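Local coordinates for hypothetical protein (Bacteroides ovatus, PDB 4EPS) that probably forms part of the tip of a fimbrium, a filamentous cell-surface appendage that mediates adhesion and biofilm formation, at residues 465-470 and 481-487; 167-173 and 186-191. Residue numbers count along the deposited sequence, not the author numbering.

How the contacts relate
Following the chain from its N terminus, contact 2 comes first: the late part of the long strand 148-174 runs into a 12-residue connection, and 186-191 returns antiparallel to 167-173, in the fimbrillin-like part of the chain. Contact 1 opens only after that loop has closed, some 270 residues further on, where 10 residues separate 465-470 from 481-487 in the hairpin of strands 469-474 and 479-485. The two loops are therefore in series, neither enclosing nor crossing the other. The centres of the two contacts lie about 35 Å apart, and the nearest atoms of contact 1 and contact 2 are about 22 Å apart. Contact 2 belongs to the large mixed sheet, contact 1 to a three-stranded antiparallel sheet far from the centre of the chain.

Contact 1: 465-470 and 481-487; sequences ISATYW and YIVTYSK
Tyr-469 and Tyr-485 form the apolar centre, both with chi1 m: CD1 of Tyr-469 lies 3.6 Å from CE2 of Tyr-485, the ring centroids are 5.7 Å apart and the planes meet obliquely at 66°. Val-483 points to the same sheet face as Tyr-469. Beside the rings, the extended Ile-465 (tt) packs CG1 at 3.9 Å from CB of Tyr-485 and CD1 at 3.9 Å from CG of Lys-487. On the other face, CE3 of Trp-470 sits 4.0 Å from CG2 of Ile-482. CD1 of Ile-482 also meets CG2 of Thr-468 at 3.7 Å. The segments run antiparallel, end-to-end directions 171° apart. Tyr-469 and Val-483 are a hydrogen-bonded pair (CA-CA 5.0 Å), with Tyr-469 N to Val-483 O at 2.8 Å and Val-483 N to Tyr-469 O at 2.9 Å; Trp-470 and Ile-482 follow as a non-hydrogen-bonded pair (CA-CA 4.9 Å). Before Thr-468 the backbone turns, with Ile-465 at phi/psi -62/-22 and Ser-466 at -93/-3, so direct pairing gives way to water 1. This water accepts from Tyr-485 N (2.9 Å) and lies 2.7 Å from both Ile-465 O and Ala-467 O, bridging the open end of a beta hairpin. Outward, the hydroxyls of Tyr-469 and Tyr-485 bond to Asp-464 O and Leu-437 O. Strand 490-497 pairs with 479-485 on its far side, helix 434-438 packs on Val-483, and Thr-503 of strand 502-509 bonds to the backbone of Thr-468 and Trp-470.

Contact 2: 167-173 and 186-191; sequences PSTRYIF and PYVAMS
Tyr-187 gives up the most surface (89 Å²), followed by Arg-170 (60 Å²) and Ala-189 (50 Å²). Strands 168-173 and 187-190 form an antiparallel pair in the mixed sheet of the fimbrillin-like region, at 151°, axes approaching to 4.4 Å. Thr-169 and Ala-189 are a hydrogen-bonded pair (CA-CA 5.1 Å), with Thr-169 N to Ala-189 O at 2.9 Å and Ala-189 N to Thr-169 O at 2.8 Å; Tyr-171 N reaches Tyr-187 O at 2.9 Å. With chi1 t, Tyr-187 offers its ring face to the edge of Phe-173 (chi1 m), centroids 4.9 Å apart and planes at 58°, while its CD1 lies 3.8 Å from CB of Tyr-171. Ala-189 CB meets the edge of the Tyr-171 ring at CE1, 3.9 Å away. On the opposite face Arg-170, all trans, lays its guanidinium over Pro-186, NE to CB 3.6 Å. At the far end Ser-191 OG donates to Pro-167 O (3.1 Å). Strand 261-267 flanks 168-173 on its other edge. The chemistry implies two unlike faces: aromatic packing, joined by His-333, around Tyr-187, and a mixed face where Arg-170 lies against Pro-186 and Val-188 and water 3 ties its NE (2.9 Å) to Tyr-171 O (2.7 Å) and Tyr-187 N (2.9 Å).

Contact 1: 465-470 and 481-487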
ATOM      1  N   ILE A 465      12.628 -18.758  24.962  1.00 24.75           N
ATOM      2  CA  ILE A 465      11.282 -18.816  25.558  1.00 26.40           C
ATOM      3  C   ILE A 465      11.330 -19.302  27.030  1.00 29.08           C
ATOM      4  O   ILE A 465      10.398 -19.012  27.762  1.00 28.35           O
ATOM      5  CB  ILE A 465      10.341 -19.713  24.701  1.00 30.48           C
ATOM      6  CG1 ILE A 465       8.856 -19.429  24.994  1.00 30.51           C
ATOM      7  CG2 ILE A 465      10.713 -21.236  24.799  1.00 32.26           C
ATOM      8  CD1 ILE A 465       7.806 -20.183  24.093  1.00 34.63           C
ATOM      9  N   SER A 466      12.401 -20.023  27.445  1.00 26.51           N
ATOM     10  CA  SER A 466      12.530 -20.559  28.810  0.60 26.67           C
ATOM     11  C   SER A 466      13.306 -19.600  29.731  1.00 29.99           C
ATOM     12  O   SER A 466      13.464 -19.886  30.920  1.00 29.95           O
ATOM     13  CB  SER A 466      13.223 -21.923  28.778  0.60 30.42           C
ATOM     14  OG  SER A 466      14.545 -21.816  28.277  0.60 34.14           O
ATOM     15  N   ALA A 467      13.804 -18.467  29.194  1.00 23.28           N
ATOM     16  CA  ALA A 467      14.558 -17.506  30.003  1.00 21.38           C
ATOM     17  C   ALA A 467      13.615 -16.592  30.823  1.00 23.56           C
ATOM     18  O   ALA A 467      12.400 -16.581  30.616  1.00 23.59           O
ATOM     19  CB  ALA A 467      15.453 -16.656  29.110  1.00 22.18           C
ATOM     20  N   THR A 468      14.202 -15.835  31.756  1.00 22.84           N
ATOM     21  CA  THR A 468      13.489 -14.902  32.627  1.00 22.85           C
ATOM     22  C   THR A 468      13.987 -13.525  32.268  1.00 23.74           C
ATOM     23  O   THR A 468      15.192 -13.324  32.206  1.00 23.73           O
ATOM     24  CB  THR A 468      13.700 -15.266  34.100  1.00 27.21           C
ATOM     25  OG1 THR A 468      13.158 -16.581  34.310  1.00 26.50           O
ATOM     26  CG2 THR A 468      12.980 -14.278  35.037  1.00 23.97           C
ATOM     27  N   TYR A 469      13.070 -12.573  32.050  1.00 20.53           N
ATOM     28  CA  TYR A 469      13.451 -11.258  31.547  1.00 20.53           C
ATOM     29  C   TYR A 469      13.194 -10.127  32.527  1.00 22.94           C
ATOM     30  O   TYR A 469      12.115 -10.057  33.117  1.00 20.92           O
ATOM     31  CB  TYR A 469      12.689 -10.975  30.220  1.00 20.60           C
ATOM     32  CG  TYR A 469      13.074 -11.947  29.129  1.00 20.30           C
ATOM     33  CD1 TYR A 469      12.482 -13.208  29.049  1.00 21.39           C
ATOM     34  CD2 TYR A 469      14.110 -11.652  28.238  1.00 21.09           C
ATOM     35  CE1 TYR A 469      12.882 -14.139  28.077  1.00 22.44           C
ATOM     36  CE2 TYR A 469      14.516 -12.573  27.270  1.00 22.11           C
ATOM     37  CZ  TYR A 469      13.902 -13.817  27.197  1.00 27.93           C
ATOM     38  OH  TYR A 469      14.309 -14.732  26.242  1.00 24.95           O
ATOM     39  N   TRP A 470      14.167  -9.227  32.680  1.00 21.07           N
ATOM     40  CA  TRP A 470      13.963  -8.045  33.517  1.00 21.80           C
ATOM     41  C   TRP A 470      12.904  -7.117  32.949  1.00 23.14           C
ATOM     42  O   TRP A 470      12.886  -6.899  31.740  1.00 21.03           O
ATOM     43  CB  TRP A 470      15.240  -7.180  33.547  1.00 21.36           C
ATOM     44  CG  TRP A 470      16.375  -7.717  34.353  1.00 22.62           C
ATOM     45  CD1 TRP A 470      17.607  -8.066  33.884  1.00 25.13           C
ATOM     46  CD2 TRP A 470      16.437  -7.828  35.786  1.00 22.64           C
ATOM     47  NE1 TRP A 470      18.437  -8.397  34.926  1.00 24.88           N
ATOM     48  CE2 TRP A 470      17.742  -8.281  36.109  1.00 26.41           C
ATOM     49  CE3 TRP A 470      15.505  -7.632  36.827  1.00 24.45           C
ATOM     50  CZ2 TRP A 470      18.148  -8.525  37.430  1.00 25.87           C
ATOM     51  CZ3 TRP A 470      15.912  -7.862  38.144  1.00 26.35           C
ATOM     52  CH2 TRP A 470      17.218  -8.302  38.435  1.00 26.77           C
ATOM     53  N   TYR A 481       9.548  -6.661  38.776  1.00 21.36           N
ATOM     54  CA  TYR A 481       8.739  -7.660  38.087  1.00 20.38           C
ATOM     55  C   TYR A 481       9.634  -8.296  37.011  1.00 23.40           C
ATOM     56  O   TYR A 481      10.412  -7.584  36.342  1.00 22.15           O
ATOM     57  CB  TYR A 481       7.510  -7.014  37.422  1.00 20.74           C
ATOM     58  CG  TYR A 481       6.368  -6.787  38.385  1.00 23.27           C
ATOM     59  CD1 TYR A 481       6.411  -5.755  39.318  1.00 23.65           C
ATOM     60  CD2 TYR A 481       5.232  -7.592  38.352  1.00 25.20           C
ATOM     61  CE1 TYR A 481       5.350  -5.530  40.196  1.00 24.16           C
ATOM     62  CE2 TYR A 481       4.144  -7.346  39.194  1.00 26.23           C
ATOM     63  CZ  TYR A 481       4.225  -6.335  40.137  1.00 29.01           C
ATOM     64  OH  TYR A 481       3.183  -6.113  40.997  1.00 27.34           O
ATOM     65  N   ILE A 482       9.541  -9.618  36.854  1.00 20.46           N
ATOM     66  CA  ILE A 482      10.301 -10.366  35.842  1.00 19.73           C
ATOM     67  C   ILE A 482       9.295 -11.146  35.013  1.00 24.93           C
ATOM     68  O   ILE A 482       8.269 -11.599  35.543  1.00 24.84           O
ATOM     69  CB  ILE A 482      11.386 -11.281  36.499  1.00 22.40           C
ATOM     70  CG1 ILE A 482      10.802 -12.046  37.755  1.00 24.11           C
ATOM     71  CG2 ILE A 482      12.652 -10.435  36.827  1.00 22.62           C
ATOM     72  CD1 ILE A 482      11.693 -13.274  38.323  1.00 24.83           C
ATOM     73  N   VAL A 483       9.583 -11.301  33.728  1.00 20.32           N
ATOM     74  CA  VAL A 483       8.646 -11.929  32.822  1.00 19.60           C
ATOM     75  C   VAL A 483       9.182 -13.274  32.343  1.00 23.20           C
ATOM     76  O   VAL A 483      10.355 -13.406  31.986  1.00 22.42           O
ATOM     77  CB  VAL A 483       8.298 -10.973  31.630  1.00 22.04           C
ATOM     78  CG1 VAL A 483       7.424 -11.664  30.579  1.00 21.89           C
ATOM     79  CG2 VAL A 483       7.586  -9.717  32.154  1.00 22.18           C
ATOM     80  N   THR A 484       8.283 -14.251  32.326  1.00 22.06           N
ATOM     81  CA  THR A 484       8.538 -15.593  31.814  1.00 21.42           C
ATOM     82  C   THR A 484       7.487 -15.891  30.782  1.00 23.84           C
ATOM     83  O   THR A 484       6.466 -15.201  30.714  1.00 23.07           O
ATOM     84  CB  THR A 484       8.535 -16.626  32.955  1.00 26.36           C
ATOM     85  OG1 THR A 484       7.302 -16.519  33.682  1.00 24.37           O
ATOM     86  CG2 THR A 484       9.757 -16.472  33.871  1.00 25.53           C
ATOM     87  N   TYR A 485       7.722 -16.920  29.980  1.00 20.86           N
ATOM     88  CA  TYR A 485       6.816 -17.258  28.899  1.00 20.11           C
ATOM     89  C   TYR A 485       6.521 -18.734  28.820  1.00 25.85           C
ATOM     90  O   TYR A 485       7.392 -19.550  29.077  1.00 23.88           O
ATOM     91  CB  TYR A 485       7.477 -16.872  27.555  1.00 20.15           C
ATOM     92  CG  TYR A 485       7.733 -15.391  27.401  1.00 20.82           C
ATOM     93  CD1 TYR A 485       6.709 -14.521  27.023  1.00 20.49           C
ATOM     94  CD2 TYR A 485       8.999 -14.851  27.655  1.00 21.86           C
ATOM     95  CE1 TYR A 485       6.931 -13.139  26.920  1.00 19.46           C
ATOM     96  CE2 TYR A 485       9.239 -13.479  27.524  1.00 21.29           C
ATOM     97  CZ  TYR A 485       8.199 -12.629  27.172  1.00 23.22           C
ATOM     98  OH  TYR A 485       8.448 -11.282  27.068  1.00 22.05           O
ATOM     99  N   SER A 486       5.330 -19.040  28.351  1.00 24.34           N
ATOM    100  CA  SER A 486       4.951 -20.360  27.877  1.00 26.18           C
ATOM    101  C   SER A 486       4.806 -20.201  26.350  1.00 31.21           C
ATOM    102  O   SER A 486       5.026 -19.096  25.830  1.00 28.44           O
ATOM    103  CB  SER A 486       3.658 -20.825  28.527  1.00 26.39           C
ATOM    104  OG  SER A 486       2.594 -20.029  28.028  1.00 29.83           O
ATOM    105  N   LYS A 487       4.344 -21.253  25.643  1.00 28.41           N
ATOM    106  CA  LYS A 487       4.114 -21.147  24.204  1.00 28.58           C
ATOM    107  C   LYS A 487       2.836 -20.368  23.908  1.00 27.63           C
ATOM    108  O   LYS A 487       2.585 -20.040  22.747  1.00 26.91           O
ATOM    109  CB  LYS A 487       4.074 -22.545  23.561  1.00 33.03           C
ATOM    110  CG  LYS A 487       5.452 -23.192  23.497  1.00 45.36           C
ATOM    111  CD  LYS A 487       5.405 -24.570  22.861  1.00 61.41           C
ATOM    112  CE  LYS A 487       6.771 -25.210  22.844  1.00 79.68           C
ATOM    113  NZ  LYS A 487       6.718 -26.628  22.398  1.00 91.88           N
TER
HETATM  114  O   HOH W   1      10.295 -18.169  30.325  1.00 22.97           O

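Contact 2: 167-173 and 186-191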
ATOM      1  N   PRO A 167      20.864  11.797   1.102  1.00 23.09           N
ATOM      2  CA  PRO A 167      19.616  11.062   0.850  1.00 23.23           C
ATOM      3  C   PRO A 167      18.826  10.829   2.147  1.00 26.04           C
ATOM      4  O   PRO A 167      19.394  10.663   3.228  1.00 24.79           O
ATOM      5  CB  PRO A 167      20.082   9.725   0.258  1.00 25.40           C
ATOM      6  CG  PRO A 167      21.498   9.595   0.613  1.00 28.43           C
ATOM      7  CD  PRO A 167      22.060  10.966   0.795  1.00 23.71           C
ATOM      8  N   SER A 168      17.504  10.921   2.046  1.00 23.36           N
ATOM      9  CA  SER A 168      16.605  10.662   3.173  1.00 22.60           C
ATOM     10  C   SER A 168      15.338  10.029   2.619  1.00 25.46           C
ATOM     11  O   SER A 168      15.047  10.183   1.433  1.00 22.97           O
ATOM     12  CB  SER A 168      16.309  11.923   3.980  1.00 24.77           C
ATOM     13  OG  SER A 168      15.668  12.936   3.218  1.00 27.47           O
ATOM     14  N   THR A 169      14.618   9.275   3.452  1.00 22.76           N
ATOM     15  CA  THR A 169      13.420   8.587   2.976  1.00 21.66           C
ATOM     16  C   THR A 169      12.264   8.752   3.941  1.00 23.49           C
ATOM     17  O   THR A 169      12.334   8.297   5.076  1.00 23.49           O
ATOM     18  CB  THR A 169      13.699   7.090   2.768  1.00 25.58           C
ATOM     19  OG1 THR A 169      14.798   6.942   1.890  1.00 25.78           O
ATOM     20  CG2 THR A 169      12.456   6.322   2.181  1.00 22.27           C
ATOM     21  N   ARG A 170      11.201   9.393   3.486  1.00 19.74           N
ATOM     22  CA  ARG A 170       9.999   9.448   4.297  1.00 20.14           C
ATOM     23  C   ARG A 170       9.270   8.102   4.136  1.00 24.93           C
ATOM     24  O   ARG A 170       9.106   7.620   3.013  1.00 23.69           O
ATOM     25  CB  ARG A 170       9.097  10.617   3.888  1.00 23.69           C
ATOM     26  CG  ARG A 170       7.723  10.523   4.547  1.00 27.77           C
ATOM     27  CD  ARG A 170       6.765  11.531   4.015  1.00 29.42           C
ATOM     28  NE  ARG A 170       5.541  11.531   4.820  1.00 28.45           N
ATOM     29  CZ  ARG A 170       4.473  12.261   4.530  1.00 43.21           C
ATOM     30  NH1 ARG A 170       4.457  13.022   3.442  1.00 32.67           N
ATOM     31  NH2 ARG A 170       3.402  12.219   5.311  1.00 37.87           N
ATOM     32  N   TYR A 171       8.864   7.496   5.252  1.00 23.53           N
ATOM     33  CA  TYR A 171       8.044   6.288   5.227  1.00 22.00           C
ATOM     34  C   TYR A 171       6.621   6.661   5.561  1.00 23.87           C
ATOM     35  O   TYR A 171       6.371   7.267   6.600  1.00 25.79           O
ATOM     36  CB  TYR A 171       8.539   5.227   6.236  1.00 23.08           C
ATOM     37  CG  TYR A 171       9.751   4.465   5.772  1.00 23.26           C
ATOM     38  CD1 TYR A 171      11.022   5.032   5.836  1.00 23.62           C
ATOM     39  CD2 TYR A 171       9.632   3.180   5.246  1.00 23.19           C
ATOM     40  CE1 TYR A 171      12.141   4.349   5.372  1.00 23.54           C
ATOM     41  CE2 TYR A 171      10.750   2.483   4.788  1.00 23.61           C
ATOM     42  CZ  TYR A 171      12.006   3.072   4.869  1.00 29.42           C
ATOM     43  OH  TYR A 171      13.129   2.434   4.417  1.00 29.97           O
ATOM     44  N   ILE A 172       5.696   6.342   4.676  1.00 21.23           N
ATOM     45  CA  ILE A 172       4.266   6.465   4.977  1.00 21.96           C
ATOM     46  C   ILE A 172       3.875   5.040   5.405  1.00 22.59           C
ATOM     47  O   ILE A 172       3.727   4.161   4.558  1.00 21.79           O
ATOM     48  CB  ILE A 172       3.450   7.010   3.783  1.00 24.87           C
ATOM     49  CG1 ILE A 172       3.906   8.465   3.417  1.00 26.66           C
ATOM     50  CG2 ILE A 172       1.930   6.940   4.060  1.00 23.65           C
ATOM     51  CD1 ILE A 172       3.648   8.862   1.943  1.00 38.25           C
ATOM     52  N   PHE A 173       3.787   4.806   6.708  1.00 19.68           N
ATOM     53  CA  PHE A 173       3.436   3.476   7.216  1.00 17.92           C
ATOM     54  C   PHE A 173       1.949   3.253   7.092  1.00 21.79           C
ATOM     55  O   PHE A 173       1.153   4.142   7.433  1.00 22.27           O
ATOM     56  CB  PHE A 173       3.881   3.313   8.666  1.00 18.66           C
ATOM     57  CG  PHE A 173       5.384   3.275   8.814  1.00 18.47           C
ATOM     58  CD1 PHE A 173       6.144   2.354   8.105  1.00 19.23           C
ATOM     59  CD2 PHE A 173       6.033   4.151   9.679  1.00 19.76           C
ATOM     60  CE1 PHE A 173       7.529   2.306   8.261  1.00 20.20           C
ATOM     61  CE2 PHE A 173       7.418   4.075   9.865  1.00 21.70           C
ATOM     62  CZ  PHE A 173       8.149   3.155   9.163  1.00 19.78           C
ATOM     63  N   PRO A 186       5.867  13.954   9.398  1.00 30.09           N
ATOM     64  CA  PRO A 186       6.434  12.871   8.583  1.00 28.49           C
ATOM     65  C   PRO A 186       7.518  12.074   9.308  1.00 27.74           C
ATOM     66  O   PRO A 186       8.304  12.613  10.102  1.00 26.04           O
ATOM     67  CB  PRO A 186       7.018  13.610   7.366  1.00 30.60           C
ATOM     68  CG  PRO A 186       6.148  14.825   7.233  1.00 35.36           C
ATOM     69  CD  PRO A 186       5.934  15.246   8.673  1.00 31.23           C
ATOM     70  N   TYR A 187       7.500  10.765   9.078  1.00 22.54           N
ATOM     71  CA  TYR A 187       8.512   9.847   9.604  1.00 21.55           C
ATOM     72  C   TYR A 187       9.598   9.795   8.562  1.00 24.40           C
ATOM     73  O   TYR A 187       9.318   9.363   7.454  1.00 24.10           O
ATOM     74  CB  TYR A 187       7.891   8.448   9.837  1.00 22.35           C
ATOM     75  CG  TYR A 187       8.907   7.454  10.353  1.00 21.35           C
ATOM     76  CD1 TYR A 187       9.745   6.762   9.477  1.00 21.98           C
ATOM     77  CD2 TYR A 187       9.047   7.221  11.722  1.00 21.91           C
ATOM     78  CE1 TYR A 187      10.682   5.844   9.949  1.00 21.61           C
ATOM     79  CE2 TYR A 187       9.993   6.318  12.207  1.00 21.61           C
ATOM     80  CZ  TYR A 187      10.807   5.634  11.317  1.00 24.86           C
ATOM     81  OH  TYR A 187      11.733   4.755  11.801  1.00 23.17           O
ATOM     82  N   VAL A 188      10.837  10.205   8.898  1.00 21.49           N
ATOM     83  CA  VAL A 188      11.898  10.265   7.890  1.00 21.47           C
ATOM     84  C   VAL A 188      13.159   9.570   8.356  1.00 23.46           C
ATOM     85  O   VAL A 188      13.719   9.923   9.389  1.00 25.48           O
ATOM     86  CB  VAL A 188      12.221  11.750   7.473  1.00 24.34           C
ATOM     87  CG1 VAL A 188      13.257  11.790   6.344  1.00 24.07           C
ATOM     88  CG2 VAL A 188      10.953  12.509   7.060  1.00 24.20           C
ATOM     89  N   ALA A 189      13.619   8.615   7.565  1.00 21.82           N
ATOM     90  CA  ALA A 189      14.892   7.914   7.782  1.00 21.13           C
ATOM     91  C   ALA A 189      16.000   8.821   7.219  1.00 24.62           C
ATOM     92  O   ALA A 189      15.929   9.196   6.057  1.00 23.45           O
ATOM     93  CB  ALA A 189      14.880   6.573   7.052  1.00 21.75           C
HETATM   94  N   MSE A 190      16.964   9.210   8.037  1.00 21.87           N
HETATM   95  CA  MSE A 190      18.036  10.134   7.617  1.00 22.09           C
HETATM   96  C   MSE A 190      19.391   9.495   7.786  1.00 28.27           C
HETATM   97  O   MSE A 190      19.567   8.624   8.639  1.00 27.68           O
HETATM   98  CB  MSE A 190      17.941  11.416   8.446  1.00 23.09           C
HETATM   99  CG  MSE A 190      16.718  12.240   8.084  1.00 27.23           C
HETATM  100 SE   MSE A 190      16.439  13.668   9.295  0.75 32.18          SE
HETATM  101  CE  MSE A 190      15.564  12.659  10.873  1.00 28.50           C
ATOM    102  N   SER A 191      20.356   9.940   6.984  1.00 25.07           N
ATOM    103  CA  SER A 191      21.705   9.384   6.956  1.00 25.79           C
ATOM    104  C   SER A 191      22.366   9.388   8.328  1.00 32.22           C
ATOM    105  O   SER A 191      22.216  10.345   9.094  1.00 31.81           O
ATOM    106  CB  SER A 191      22.586  10.159   5.966  1.00 26.73           C
ATOM    107  OG  SER A 191      22.115   9.956   4.641  1.00 29.87           O
TER
HETATM  108  O   HOH W   2      19.808  12.182   5.389  1.00 35.28           O
HETATM  109  O   HOH W   3       5.574   9.822   7.197  1.00 26.11           O